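Local coordinates for protein 11S globulin subunit beta (Cucurbita maxima, PDB 2E9Q) that serves as a seed storage protein, a nutrient reservoir assembled as a hexamer whose subunits each carry an acidic and a basic chain joined by a disulfide, at residues K176-G181 and Q185-V190; Q288-S293 and L322-G327; L420-L425 and R438-Q443. One frame throughout, in Å; residues are numbered along the deposited sequence. Where two conformers were deposited one is given.

Contact 1 (K176-G181 and Q185-V190)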
ATOM      1  N   LYS A 176     -10.989 -18.137  -6.761  1.00 46.39           N
ATOM      2  CA  LYS A 176     -12.427 -17.959  -6.681  1.00 42.40           C
ATOM      3  C   LYS A 176     -13.047 -19.116  -5.906  1.00 40.41           C
ATOM      4  O   LYS A 176     -12.889 -20.281  -6.265  1.00 46.13           O
ATOM      5  CB  LYS A 176     -13.067 -17.819  -8.068  1.00 45.54           C
ATOM      6  CG  LYS A 176     -14.531 -17.398  -7.955  1.00 37.47           C
ATOM      7  CD  LYS A 176     -15.164 -16.936  -9.245  1.00 41.17           C
ATOM      8  CE  LYS A 176     -16.675 -16.780  -9.038  1.00 42.97           C
ATOM      9  NZ  LYS A 176     -17.388 -16.349 -10.254  1.00 40.16           N
ATOM     10  N   PHE A 177     -13.729 -18.775  -4.816  1.00 40.05           N
ATOM     11  CA  PHE A 177     -14.388 -19.740  -3.933  1.00 39.70           C
ATOM     12  C   PHE A 177     -15.862 -19.900  -4.313  1.00 46.04           C
ATOM     13  O   PHE A 177     -16.675 -18.996  -4.082  1.00 45.28           O
ATOM     14  CB  PHE A 177     -14.304 -19.274  -2.466  1.00 41.99           C
ATOM     15  CG  PHE A 177     -12.901 -19.029  -1.974  1.00 37.12           C
ATOM     16  CD1 PHE A 177     -12.154 -17.958  -2.455  1.00 38.48           C
ATOM     17  CD2 PHE A 177     -12.319 -19.881  -1.044  1.00 38.08           C
ATOM     18  CE1 PHE A 177     -10.839 -17.740  -2.017  1.00 33.75           C
ATOM     19  CE2 PHE A 177     -11.000 -19.669  -0.600  1.00 36.54           C
ATOM     20  CZ  PHE A 177     -10.267 -18.598  -1.092  1.00 35.52           C
ATOM     21  N   TYR A 178     -16.203 -21.054  -4.875  1.00 44.51           N
ATOM     22  CA  TYR A 178     -17.571 -21.338  -5.289  1.00 42.47           C
ATOM     23  C   TYR A 178     -18.389 -21.965  -4.171  1.00 43.75           C
ATOM     24  O   TYR A 178     -17.904 -22.840  -3.448  1.00 47.53           O
ATOM     25  CB  TYR A 178     -17.580 -22.267  -6.517  1.00 40.68           C
ATOM     26  CG  TYR A 178     -17.335 -21.545  -7.817  1.00 41.60           C
ATOM     27  CD1 TYR A 178     -16.042 -21.361  -8.320  1.00 42.25           C
ATOM     28  CD2 TYR A 178     -18.398 -20.995  -8.523  1.00 53.87           C
ATOM     29  CE1 TYR A 178     -15.826 -20.637  -9.503  1.00 46.00           C
ATOM     30  CE2 TYR A 178     -18.196 -20.274  -9.693  1.00 50.03           C
ATOM     31  CZ  TYR A 178     -16.918 -20.097 -10.179  1.00 43.19           C
ATOM     32  OH  TYR A 178     -16.772 -19.369 -11.339  1.00 49.90           O
ATOM     33  N   LEU A 179     -19.633 -21.516  -4.032  1.00 43.28           N
ATOM     34  CA  LEU A 179     -20.516 -22.051  -2.999  1.00 47.08           C
ATOM     35  C   LEU A 179     -21.222 -23.333  -3.446  1.00 46.02           C
ATOM     36  O   LEU A 179     -21.655 -24.125  -2.613  1.00 47.64           O
ATOM     37  CB  LEU A 179     -21.570 -21.019  -2.596  1.00 42.46           C
ATOM     38  CG  LEU A 179     -21.120 -19.637  -2.098  1.00 54.82           C
ATOM     39  CD1 LEU A 179     -22.265 -19.006  -1.323  1.00 58.51           C
ATOM     40  CD2 LEU A 179     -19.910 -19.755  -1.207  1.00 52.92           C
ATOM     41  N   ALA A 180     -21.337 -23.536  -4.757  1.00 48.83           N
ATOM     42  CA  ALA A 180     -21.999 -24.737  -5.274  1.00 45.90           C
ATOM     43  C   ALA A 180     -21.346 -25.285  -6.533  1.00 48.43           C
ATOM     44  O   ALA A 180     -20.521 -24.621  -7.159  1.00 43.04           O
ATOM     45  CB  ALA A 180     -23.459 -24.445  -5.556  1.00 44.27           C
ATOM     46  N   GLY A 181     -21.739 -26.503  -6.906  1.00 56.71           N
ATOM     47  CA  GLY A 181     -21.203 -27.129  -8.104  1.00 48.31           C
ATOM     48  C   GLY A 181     -19.792 -27.653  -7.940  1.00 48.52           C
ATOM     49  O   GLY A 181     -19.273 -27.746  -6.836  1.00 48.17           O
ATOM     50  N   GLN A 185     -11.398 -25.067 -11.336  1.00 85.62           N
ATOM     51  CA  GLN A 185     -10.737 -23.768 -11.177  1.00 84.25           C
ATOM     52  C   GLN A 185      -9.703 -23.500 -12.261  1.00 88.78           C
ATOM     53  O   GLN A 185      -8.625 -24.102 -12.278  1.00 88.59           O
ATOM     54  CB  GLN A 185     -10.071 -23.700  -9.798  0.50 79.02           C
ATOM     55  CG  GLN A 185     -10.404 -22.441  -9.004  0.50 75.53           C
ATOM     56  CD  GLN A 185     -11.887 -22.315  -8.698  0.50 55.44           C
ATOM     57  OE1 GLN A 185     -12.439 -23.075  -7.904  0.50 56.17           O
ATOM     58  NE2 GLN A 185     -12.539 -21.357  -9.338  0.50 55.12           N
ATOM     59  N   VAL A 186     -10.052 -22.591 -13.169  1.00 88.46           N
ATOM     60  CA  VAL A 186      -9.188 -22.230 -14.285  1.00 93.72           C
ATOM     61  C   VAL A 186      -8.742 -20.773 -14.205  1.00 96.90           C
ATOM     62  O   VAL A 186      -7.858 -20.349 -14.954  1.00 94.84           O
ATOM     63  CB  VAL A 186      -9.905 -22.459 -15.641  1.00 97.05           C
ATOM     64  CG1 VAL A 186     -11.151 -21.584 -15.729  1.00 87.10           C
ATOM     65  CG2 VAL A 186      -8.943 -22.163 -16.801  1.00 98.23           C
ATOM     66  N   GLU A 187      -9.363 -20.011 -13.305  1.00 97.23           N
ATOM     67  CA  GLU A 187      -9.010 -18.608 -13.119  1.00 95.96           C
ATOM     68  C   GLU A 187      -7.488 -18.541 -13.074  1.00100.19           C
ATOM     69  O   GLU A 187      -6.874 -17.661 -13.678  1.00 98.22           O
ATOM     70  CB  GLU A 187      -9.600 -18.071 -11.811  1.00 93.80           C
ATOM     71  CG  GLU A 187     -11.106 -18.257 -11.692  1.00 88.10           C
ATOM     72  CD  GLU A 187     -11.503 -19.693 -11.397  1.00 90.55           C
ATOM     73  OE1 GLU A 187     -12.710 -20.002 -11.436  1.00 71.96           O
ATOM     74  OE2 GLU A 187     -10.605 -20.516 -11.118  1.00 96.90           O
ATOM     75  N   ARG A 188      -6.893 -19.496 -12.363  1.00104.54           N
ATOM     76  CA  ARG A 188      -5.441 -19.600 -12.239  1.00107.44           C
ATOM     77  C   ARG A 188      -5.065 -21.080 -12.194  1.00109.22           C
ATOM     78  O   ARG A 188      -3.884 -21.438 -12.211  1.00110.60           O
ATOM     79  CB  ARG A 188      -4.964 -18.902 -10.966  1.00109.86           C
ATOM     80  CG  ARG A 188      -5.464 -17.471 -10.818  1.00112.59           C
ATOM     81  CD  ARG A 188      -5.048 -16.602 -11.997  1.00111.63           C
ATOM     82  NE  ARG A 188      -3.614 -16.342 -12.034  1.00106.18           N
ATOM     83  CZ  ARG A 188      -3.012 -15.391 -11.330  1.00104.82           C
ATOM     84  NH1 ARG A 188      -3.722 -14.610 -10.530  1.00 98.11           N
ATOM     85  NH2 ARG A 188      -1.702 -15.210 -11.441  1.00109.33           N
ATOM     86  N   GLY A 189      -6.089 -21.930 -12.130  1.00110.34           N
ATOM     87  CA  GLY A 189      -5.891 -23.372 -12.098  1.00108.58           C
ATOM     88  C   GLY A 189      -4.909 -23.877 -11.060  1.00106.54           C
ATOM     89  O   GLY A 189      -5.203 -23.903  -9.867  1.00106.95           O
ATOM     90  N   VAL A 190      -3.737 -24.293 -11.522  1.00109.95           N
ATOM     91  CA  VAL A 190      -2.695 -24.793 -10.636  1.00108.15           C
ATOM     92  C   VAL A 190      -1.450 -23.932 -10.845  1.00107.35           C
ATOM     93  O   VAL A 190      -0.540 -23.918 -10.010  1.00106.34           O
ATOM     94  CB  VAL A 190      -2.375 -26.284 -10.943  1.00108.88           C
ATOM     95  CG1 VAL A 190      -1.431 -26.854  -9.883  1.00103.40           C
ATOM     96  CG2 VAL A 190      -3.672 -27.095 -10.994  1.00103.53           C
TER
HETATM   97  O   HOH W   1     -14.403 -18.706 -12.627  1.00 50.44           O
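The phenol ring of Tyr178 presents its edge to the side chains of Gln185 and Glu187, at a turn that leaves a barrel strand of the N-terminal cupin unit. Strand 176-178 pairs antiparallel with strand 74-81 in that barrel, and the loop after it folds back so that residues 185-190 lie against its side. No hydrogen bond joins the two segments directly, so they hold by van der Waals contact and through water. In the deposited conformer given for Gln185, which is one of two, its NE2 lies 3.4 Å from Tyr178 CE1. Ring and amide are almost coplanar, their planes 18° apart, and the approach is at the edge of the ring. Glu187 OE1 reaches the same edge carbon, CE1, at 3.7 Å, with its carboxylate turned 46° from the ring. Lys176 CB makes van der Waals contact with the Glu187 carboxylate (OE1 at 4.0 Å) and with Glu187 CG at 4.1 Å. Lys176 O is about 3.3 Å from CD, OE1 and NE2 of Gln185 alike; it faces the amide as a whole, and the angle at NE2 is too poor for a hydrogen bond. The extended Lys176 chain, CG anti to N (chi1 -170°), then runs away to a weak bond from NZ to Tyr178 OH. Glu187 finds its main polar partner in Arg241, by a salt bridge, and Phe362 of a neighbouring subunit packs on Gln185. A leucine in place of Tyr178 would probably leave Lys176 NZ and the water without their hydroxyl partner and open a gap beside Gln185 and Glu187. A water in the plane of the ring lies 2.8 Å from Tyr178 OH, and its other link, to Glu187 OE1, is modelled doubtfully short.

Contact 2 (Q288-S293 and L322-G327)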
ATOM      1  N   GLN A 288     -22.981   0.955 -13.414  1.00 45.48           N
ATOM      2  CA  GLN A 288     -23.133   2.175 -14.192  1.00 40.65           C
ATOM      3  C   GLN A 288     -23.066   1.758 -15.657  1.00 50.89           C
ATOM      4  O   GLN A 288     -22.162   1.018 -16.059  1.00 46.42           O
ATOM      5  CB  GLN A 288     -22.002   3.164 -13.896  1.00 38.87           C
ATOM      6  CG  GLN A 288     -22.080   4.454 -14.728  1.00 37.71           C
ATOM      7  CD  GLN A 288     -20.872   5.366 -14.547  1.00 42.41           C
ATOM      8  OE1 GLN A 288     -20.239   5.376 -13.495  1.00 43.25           O
ATOM      9  NE2 GLN A 288     -20.561   6.150 -15.575  1.00 45.56           N
ATOM     10  N   ASN A 289     -24.020   2.211 -16.457  1.00 49.43           N
ATOM     11  CA  ASN A 289     -24.003   1.858 -17.867  1.00 47.89           C
ATOM     12  C   ASN A 289     -23.174   2.895 -18.595  1.00 54.96           C
ATOM     13  O   ASN A 289     -23.450   4.095 -18.508  1.00 50.83           O
ATOM     14  CB  ASN A 289     -25.416   1.839 -18.446  1.00 52.32           C
ATOM     15  CG  ASN A 289     -25.470   1.171 -19.803  1.00 39.49           C
ATOM     16  OD1 ASN A 289     -25.796  -0.010 -19.917  1.00 49.08           O
ATOM     17  ND2 ASN A 289     -25.131   1.918 -20.834  1.00 40.79           N
ATOM     18  N   ILE A 290     -22.147   2.438 -19.301  1.00 51.91           N
ATOM     19  CA  ILE A 290     -21.280   3.343 -20.040  1.00 44.53           C
ATOM     20  C   ILE A 290     -21.387   3.036 -21.522  1.00 49.73           C
ATOM     21  O   ILE A 290     -20.502   3.365 -22.312  1.00 53.84           O
ATOM     22  CB  ILE A 290     -19.814   3.230 -19.562  1.00 49.80           C
ATOM     23  CG1 ILE A 290     -19.374   1.764 -19.500  1.00 37.73           C
ATOM     24  CG2 ILE A 290     -19.675   3.865 -18.191  1.00 46.83           C
ATOM     25  CD1 ILE A 290     -17.976   1.590 -18.949  1.00 44.27           C
ATOM     26  N   GLY A 291     -22.504   2.409 -21.878  1.00 52.52           N
ATOM     27  CA  GLY A 291     -22.783   2.054 -23.255  1.00 55.10           C
ATOM     28  C   GLY A 291     -23.355   3.207 -24.063  1.00 56.82           C
ATOM     29  O   GLY A 291     -23.281   4.369 -23.665  1.00 48.78           O
ATOM     30  N   ARG A 292     -23.949   2.879 -25.202  1.00 60.93           N
ATOM     31  CA  ARG A 292     -24.505   3.890 -26.084  1.00 64.79           C
ATOM     32  C   ARG A 292     -25.755   4.606 -25.579  1.00 62.67           C
ATOM     33  O   ARG A 292     -26.102   5.676 -26.077  1.00 59.31           O
ATOM     34  CB  ARG A 292     -24.759   3.272 -27.463  1.00 70.52           C
ATOM     35  CG  ARG A 292     -25.499   1.941 -27.442  1.00 86.10           C
ATOM     36  CD  ARG A 292     -25.263   1.183 -28.752  1.00 96.35           C
ATOM     37  NE  ARG A 292     -23.849   0.834 -28.909  1.00107.34           N
ATOM     38  CZ  ARG A 292     -23.275   0.477 -30.056  1.00108.20           C
ATOM     39  NH1 ARG A 292     -23.993   0.419 -31.170  1.00104.15           N
ATOM     40  NH2 ARG A 292     -21.977   0.188 -30.089  1.00105.95           N
ATOM     41  N   SER A 293     -26.421   4.040 -24.580  1.00 62.86           N
ATOM     42  CA  SER A 293     -27.630   4.672 -24.058  1.00 66.47           C
ATOM     43  C   SER A 293     -27.308   5.898 -23.211  1.00 67.68           C
ATOM     44  O   SER A 293     -28.166   6.751 -23.002  1.00 70.87           O
ATOM     45  CB  SER A 293     -28.433   3.696 -23.200  1.00 66.67           C
ATOM     46  OG  SER A 293     -27.983   3.746 -21.854  1.00 78.22           O
ATOM     47  N   LEU A 322     -10.712   0.965  -8.718  1.00 43.40           N
ATOM     48  CA  LEU A 322     -10.677   0.589 -10.121  1.00 48.38           C
ATOM     49  C   LEU A 322     -11.648   1.514 -10.847  1.00 47.52           C
ATOM     50  O   LEU A 322     -12.505   2.134 -10.218  1.00 47.59           O
ATOM     51  CB  LEU A 322     -11.136  -0.866 -10.302  1.00 35.73           C
ATOM     52  CG  LEU A 322     -10.418  -1.994  -9.555  1.00 38.10           C
ATOM     53  CD1 LEU A 322     -11.141  -3.299  -9.845  1.00 39.54           C
ATOM     54  CD2 LEU A 322      -8.961  -2.095  -9.983  1.00 32.89           C
ATOM     55  N   SER A 323     -11.498   1.614 -12.164  1.00 43.16           N
ATOM     56  CA  SER A 323     -12.382   2.426 -12.988  1.00 36.91           C
ATOM     57  C   SER A 323     -12.294   1.922 -14.428  1.00 44.14           C
ATOM     58  O   SER A 323     -11.502   1.022 -14.717  1.00 36.24           O
ATOM     59  CB  SER A 323     -12.040   3.925 -12.875  1.00 35.75           C
ATOM     60  OG  SER A 323     -10.687   4.225 -13.161  1.00 41.59           O
ATOM     61  N   ALA A 324     -13.131   2.463 -15.313  1.00 39.44           N
ATOM     62  CA  ALA A 324     -13.153   2.029 -16.705  1.00 39.39           C
ATOM     63  C   ALA A 324     -13.570   3.120 -17.673  1.00 45.64           C
ATOM     64  O   ALA A 324     -14.242   4.089 -17.299  1.00 42.26           O
ATOM     65  CB  ALA A 324     -14.083   0.837 -16.863  1.00 30.66           C
ATOM     66  N   GLU A 325     -13.169   2.933 -18.925  1.00 39.44           N
ATOM     67  CA  GLU A 325     -13.480   3.848 -20.014  1.00 35.91           C
ATOM     68  C   GLU A 325     -13.951   2.964 -21.165  1.00 51.45           C
ATOM     69  O   GLU A 325     -13.316   1.945 -21.472  1.00 48.01           O
ATOM     70  CB  GLU A 325     -12.235   4.628 -20.456  1.00 41.18           C
ATOM     71  CG  GLU A 325     -11.748   5.717 -19.497  1.00 53.71           C
ATOM     72  CD  GLU A 325     -10.543   6.477 -20.044  1.00 56.85           C
ATOM     73  OE1 GLU A 325     -10.246   7.591 -19.562  1.00 64.94           O
ATOM     74  OE2 GLU A 325      -9.883   5.952 -20.964  1.00 70.19           O
ATOM     75  N   ARG A 326     -15.065   3.342 -21.788  1.00 42.78           N
ATOM     76  CA  ARG A 326     -15.611   2.593 -22.909  1.00 38.25           C
ATOM     77  C   ARG A 326     -15.476   3.512 -24.109  1.00 45.43           C
ATOM     78  O   ARG A 326     -16.108   4.566 -24.166  1.00 49.37           O
ATOM     79  CB  ARG A 326     -17.083   2.247 -22.652  1.00 46.79           C
ATOM     80  CG  ARG A 326     -17.657   1.132 -23.537  1.00 42.20           C
ATOM     81  CD  ARG A 326     -18.038   1.624 -24.932  1.00 45.69           C
ATOM     82  NE  ARG A 326     -18.802   0.612 -25.662  1.00 52.99           N
ATOM     83  CZ  ARG A 326     -18.267  -0.437 -26.284  1.00 60.88           C
ATOM     84  NH1 ARG A 326     -19.049  -1.312 -26.912  1.00 46.09           N
ATOM     85  NH2 ARG A 326     -16.947  -0.599 -26.303  1.00 47.15           N
ATOM     86  N   GLY A 327     -14.646   3.110 -25.065  1.00 44.66           N
ATOM     87  CA  GLY A 327     -14.416   3.937 -26.231  1.00 40.49           C
ATOM     88  C   GLY A 327     -15.056   3.465 -27.514  1.00 47.18           C
ATOM     89  O   GLY A 327     -15.337   2.283 -27.707  1.00 46.20           O
TER
HETATM   90  O   HOH W   2     -21.481   1.687 -26.773  1.00 52.47           O
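Ile290 lays its side chain and its own carbonyl oxygen against the stem of Arg326, and these two residues supply most of the surface buried here. The apolar part is small. Ile290 CD1 approaches Arg326 CB to 3.9 Å and stands 4.5 Å from Ala324 CB, so one methyl group spans both residues. The strand alternation explains this choice: in the extended run 323-327 the CB atoms of Ala324 and Arg326 point to the 288-293 side, while that of Glu325 points away. Backbone contact adds a second component. Ile290 O lies 3.6 Å from Arg326 CB and within 4.0 Å of its CD, because the bend at chi2 (-80°) keeps CB, CG and CD all close to that oxygen. No direct hydrogen bond crosses between the segments.

The polar component runs through water. Arg326 NE donates to a water at 3.1 Å, and Arg292 NE makes a weak bond to the same molecule. The two guanidinium groups come no nearer than 4.6 Å, from Arg292 NH2 to Arg326 NH1, an approach of like charges on which little should rest because Arg292 is poorly ordered. Arg326 has its strongest polar partner outside the two segments, NH2 hydrogen-bonding Thr350 OG1.

Both cupin units of this bicupin chain take part. Within this chain, strand 287-289 is an outermost strand of the N-terminal sheet, antiparallel to strand 135-139, with Ile290 still bonded through its backbone to Gly134. Strand 323-329 lies within the C-terminal sheet between strands 304-309 and 393-400. Ile290 therefore rests across that second sheet, touching Ser307 and Ala309 on one of these strands and Ile397 on the other, while Arg326 reaches Phe88 of strand 85-91 in the first unit.

Contact 3 (L420-L425 and R438-Q443)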
ATOM      1  N   LEU A 420       3.209  24.525 -22.929  1.00 43.93           N
ATOM      2  CA  LEU A 420       4.572  25.015 -23.059  1.00 49.15           C
ATOM      3  C   LEU A 420       4.726  26.283 -23.874  1.00 49.20           C
ATOM      4  O   LEU A 420       4.182  26.398 -24.966  1.00 54.05           O
ATOM      5  CB  LEU A 420       5.455  23.918 -23.658  1.00 57.42           C
ATOM      6  CG  LEU A 420       5.607  22.644 -22.811  1.00 45.86           C
ATOM      7  CD1 LEU A 420       6.014  21.467 -23.687  1.00 51.07           C
ATOM      8  CD2 LEU A 420       6.612  22.894 -21.719  1.00 39.13           C
ATOM      9  N   PRO A 421       5.480  27.254 -23.346  1.00 45.57           N
ATOM     10  CA  PRO A 421       5.724  28.527 -24.026  1.00 49.34           C
ATOM     11  C   PRO A 421       6.367  28.254 -25.378  1.00 56.24           C
ATOM     12  O   PRO A 421       7.021  27.223 -25.553  1.00 59.68           O
ATOM     13  CB  PRO A 421       6.685  29.244 -23.081  1.00 43.29           C
ATOM     14  CG  PRO A 421       6.308  28.703 -21.736  1.00 48.80           C
ATOM     15  CD  PRO A 421       6.107  27.240 -22.013  1.00 40.19           C
ATOM     16  N   LEU A 422       6.185  29.164 -26.331  1.00 50.10           N
ATOM     17  CA  LEU A 422       6.779  28.982 -27.647  1.00 55.10           C
ATOM     18  C   LEU A 422       8.299  28.976 -27.534  1.00 45.08           C
ATOM     19  O   LEU A 422       8.969  28.236 -28.235  1.00 44.82           O
ATOM     20  CB  LEU A 422       6.337  30.094 -28.607  1.00 56.12           C
ATOM     21  CG  LEU A 422       4.933  29.987 -29.199  1.00 59.62           C
ATOM     22  CD1 LEU A 422       4.697  31.165 -30.130  1.00 68.43           C
ATOM     23  CD2 LEU A 422       4.789  28.683 -29.968  1.00 50.05           C
ATOM     24  N   GLY A 423       8.836  29.808 -26.645  1.00 57.65           N
ATOM     25  CA  GLY A 423      10.277  29.860 -26.462  1.00 58.95           C
ATOM     26  C   GLY A 423      10.851  28.513 -26.037  1.00 65.68           C
ATOM     27  O   GLY A 423      11.973  28.160 -26.411  1.00 66.25           O
ATOM     28  N   VAL A 424      10.076  27.760 -25.259  1.00 62.46           N
ATOM     29  CA  VAL A 424      10.499  26.447 -24.777  1.00 54.68           C
ATOM     30  C   VAL A 424      10.440  25.420 -25.906  1.00 53.11           C
ATOM     31  O   VAL A 424      11.362  24.628 -26.092  1.00 54.32           O
ATOM     32  CB  VAL A 424       9.606  25.986 -23.593  1.00 48.72           C
ATOM     33  CG1 VAL A 424      10.080  24.655 -23.056  1.00 51.77           C
ATOM     34  CG2 VAL A 424       9.641  27.030 -22.488  1.00 47.35           C
ATOM     35  N   LEU A 425       9.357  25.442 -26.669  1.00 51.99           N
ATOM     36  CA  LEU A 425       9.199  24.518 -27.781  1.00 53.12           C
ATOM     37  C   LEU A 425      10.315  24.713 -28.802  1.00 61.52           C
ATOM     38  O   LEU A 425      10.862  23.742 -29.326  1.00 60.70           O
ATOM     39  CB  LEU A 425       7.854  24.747 -28.458  1.00 51.82           C
ATOM     40  CG  LEU A 425       6.627  24.360 -27.643  1.00 52.94           C
ATOM     41  CD1 LEU A 425       5.400  25.080 -28.180  1.00 44.76           C
ATOM     42  CD2 LEU A 425       6.445  22.851 -27.710  1.00 54.10           C
ATOM     43  N   ARG A 438       2.923  26.422 -35.229  1.00 65.87           N
ATOM     44  CA  ARG A 438       2.198  25.430 -36.017  1.00 68.63           C
ATOM     45  C   ARG A 438       2.152  24.098 -35.271  1.00 66.98           C
ATOM     46  O   ARG A 438       1.189  23.339 -35.371  1.00 66.81           O
ATOM     47  CB  ARG A 438       2.874  25.256 -37.387  1.00 69.41           C
ATOM     48  CG  ARG A 438       2.400  24.038 -38.188  1.00 77.79           C
ATOM     49  CD  ARG A 438       2.315  24.337 -39.696  1.00 86.96           C
ATOM     50  NE  ARG A 438       3.600  24.675 -40.313  1.00 88.79           N
ATOM     51  CZ  ARG A 438       4.524  23.787 -40.676  1.00 92.05           C
ATOM     52  NH1 ARG A 438       4.319  22.488 -40.492  1.00 86.51           N
ATOM     53  NH2 ARG A 438       5.660  24.201 -41.230  1.00 91.55           N
ATOM     54  N   LEU A 439       3.200  23.830 -34.504  1.00 66.42           N
ATOM     55  CA  LEU A 439       3.288  22.590 -33.752  1.00 66.61           C
ATOM     56  C   LEU A 439       2.263  22.539 -32.616  1.00 67.33           C
ATOM     57  O   LEU A 439       1.498  21.575 -32.513  1.00 66.22           O
ATOM     58  CB  LEU A 439       4.708  22.438 -33.192  0.50 62.69           C
ATOM     59  CG  LEU A 439       5.145  21.105 -32.577  0.50 62.62           C
ATOM     60  CD1 LEU A 439       4.451  20.884 -31.248  0.50 52.89           C
ATOM     61  CD2 LEU A 439       4.843  19.979 -33.556  0.50 57.66           C
ATOM     62  N   LYS A 440       2.236  23.575 -31.775  1.00 68.15           N
ATOM     63  CA  LYS A 440       1.309  23.595 -30.641  1.00 65.85           C
ATOM     64  C   LYS A 440      -0.129  24.018 -30.904  1.00 60.98           C
ATOM     65  O   LYS A 440      -1.005  23.726 -30.090  1.00 70.84           O
ATOM     66  CB  LYS A 440       1.867  24.445 -29.494  1.00 63.99           C
ATOM     67  CG  LYS A 440       1.839  25.932 -29.721  1.00 62.37           C
ATOM     68  CD  LYS A 440       2.388  26.701 -28.511  1.00 54.58           C
ATOM     69  CE  LYS A 440       1.472  26.638 -27.300  1.00 49.15           C
ATOM     70  NZ  LYS A 440       1.941  27.568 -26.217  1.00 45.07           N
ATOM     71  N   TYR A 441      -0.396  24.694 -32.016  1.00 67.36           N
ATOM     72  CA  TYR A 441      -1.774  25.115 -32.305  1.00 60.69           C
ATOM     73  C   TYR A 441      -2.334  24.458 -33.553  1.00 66.10           C
ATOM     74  O   TYR A 441      -3.443  24.783 -33.986  1.00 71.16           O
ATOM     75  CB  TYR A 441      -1.853  26.633 -32.467  1.00 53.97           C
ATOM     76  CG  TYR A 441      -1.380  27.405 -31.262  1.00 45.66           C
ATOM     77  CD1 TYR A 441      -1.983  27.235 -30.021  1.00 53.13           C
ATOM     78  CD2 TYR A 441      -0.321  28.300 -31.362  1.00 42.96           C
ATOM     79  CE1 TYR A 441      -1.539  27.943 -28.899  1.00 51.69           C
ATOM     80  CE2 TYR A 441       0.131  29.010 -30.252  1.00 45.71           C
ATOM     81  CZ  TYR A 441      -0.482  28.826 -29.026  1.00 49.75           C
ATOM     82  OH  TYR A 441      -0.031  29.515 -27.926  1.00 57.92           O
ATOM     83  N   GLY A 442      -1.564  23.535 -34.125  1.00 66.06           N
ATOM     84  CA  GLY A 442      -1.989  22.846 -35.330  1.00 58.17           C
ATOM     85  C   GLY A 442      -3.209  21.967 -35.140  1.00 63.06           C
ATOM     86  O   GLY A 442      -4.145  22.026 -35.930  1.00 71.32           O
ATOM     87  N   GLN A 443      -3.203  21.139 -34.103  1.00 65.73           N
ATOM     88  CA  GLN A 443      -4.337  20.258 -33.834  1.00 65.93           C
ATOM     89  C   GLN A 443      -5.339  20.999 -32.956  1.00 67.73           C
ATOM     90  O   GLN A 443      -5.003  21.458 -31.855  1.00 55.30           O
ATOM     91  CB  GLN A 443      -3.884  18.986 -33.113  1.00 69.90           C
ATOM     92  CG  GLN A 443      -5.003  17.979 -32.912  1.00 61.20           C
ATOM     93  CD  GLN A 443      -5.356  17.258 -34.192  1.00 72.75           C
ATOM     94  OE1 GLN A 443      -6.406  16.625 -34.298  1.00 76.10           O
ATOM     95  NE2 GLN A 443      -4.466  17.337 -35.174  1.00 75.06           N
TER
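With chi1 at 73°, CG of Lys440 sits between its backbone N and carbonyl carbon, a setting that helices generally disfavour, and a second bend at chi3 (-70°) carries the amine toward Leu420. There NZ donates a hydrogen bond of 2.8 Å to Leu420 O. The C=O...N angle is 142°, and the nitrogen stands above the carbonyl plane, away from the lone-pair directions. On its way the chain runs past two leucine methyls, both meeting CD, and crosses each leucine side chain at about a right angle. Lys440 CD lies 3.4 Å from Leu422 CD2 and 3.4 Å from Leu425 CD1; both carbon pairs are tighter than usual van der Waals contact. Leu425 CD1 also touches Lys440 CB at 3.8 Å, so this methyl follows the chain toward its root.

The contact joins helices 422-429 and 433-441, two successive helices of the helical arm that extends from the C-terminal cupin barrel, far from the centre of the chain, and meets another subunit. Leu420 and Pro421 form the turn into the first of them: Pro421 holds the N-cap position, and its O accepts Leu425 N at 3.1 Å. Lys440 NZ is shared with Arg418 O and with two acceptors of a neighbouring subunit, Gln124 O and, as a salt bridge, Asp123 OD2, which probably favours its charged form. Asp123 of that subunit also takes Leu422 N through OD1, and Tyr441 OH through OD2. Tyr441 turns a ring face to its own neighbour, with Lys440 CG 3.5 Å above the plane, over the ring centre.

Overall arrangement
Followed from the N terminus, the three contacts close in series, none enclosing or crossing another. Contact 1 shuts a turn of three intervening residues at the end of a strand of the first cupin barrel. Contact 2 bridges 28 residues and joins the first unit to the second, its early segment extending a sheet of one and its later segment lying in a sheet of the other. Contact 3 spans 12 mostly helical residues and ties the start of helix 422-429 to late helix 433-441. Contacts 1 and 3 lie on opposite sides of the chain's centre, their centres about 54 Å apart, and each meets a different neighbouring subunit; contact 2, nearest the middle, touches neither.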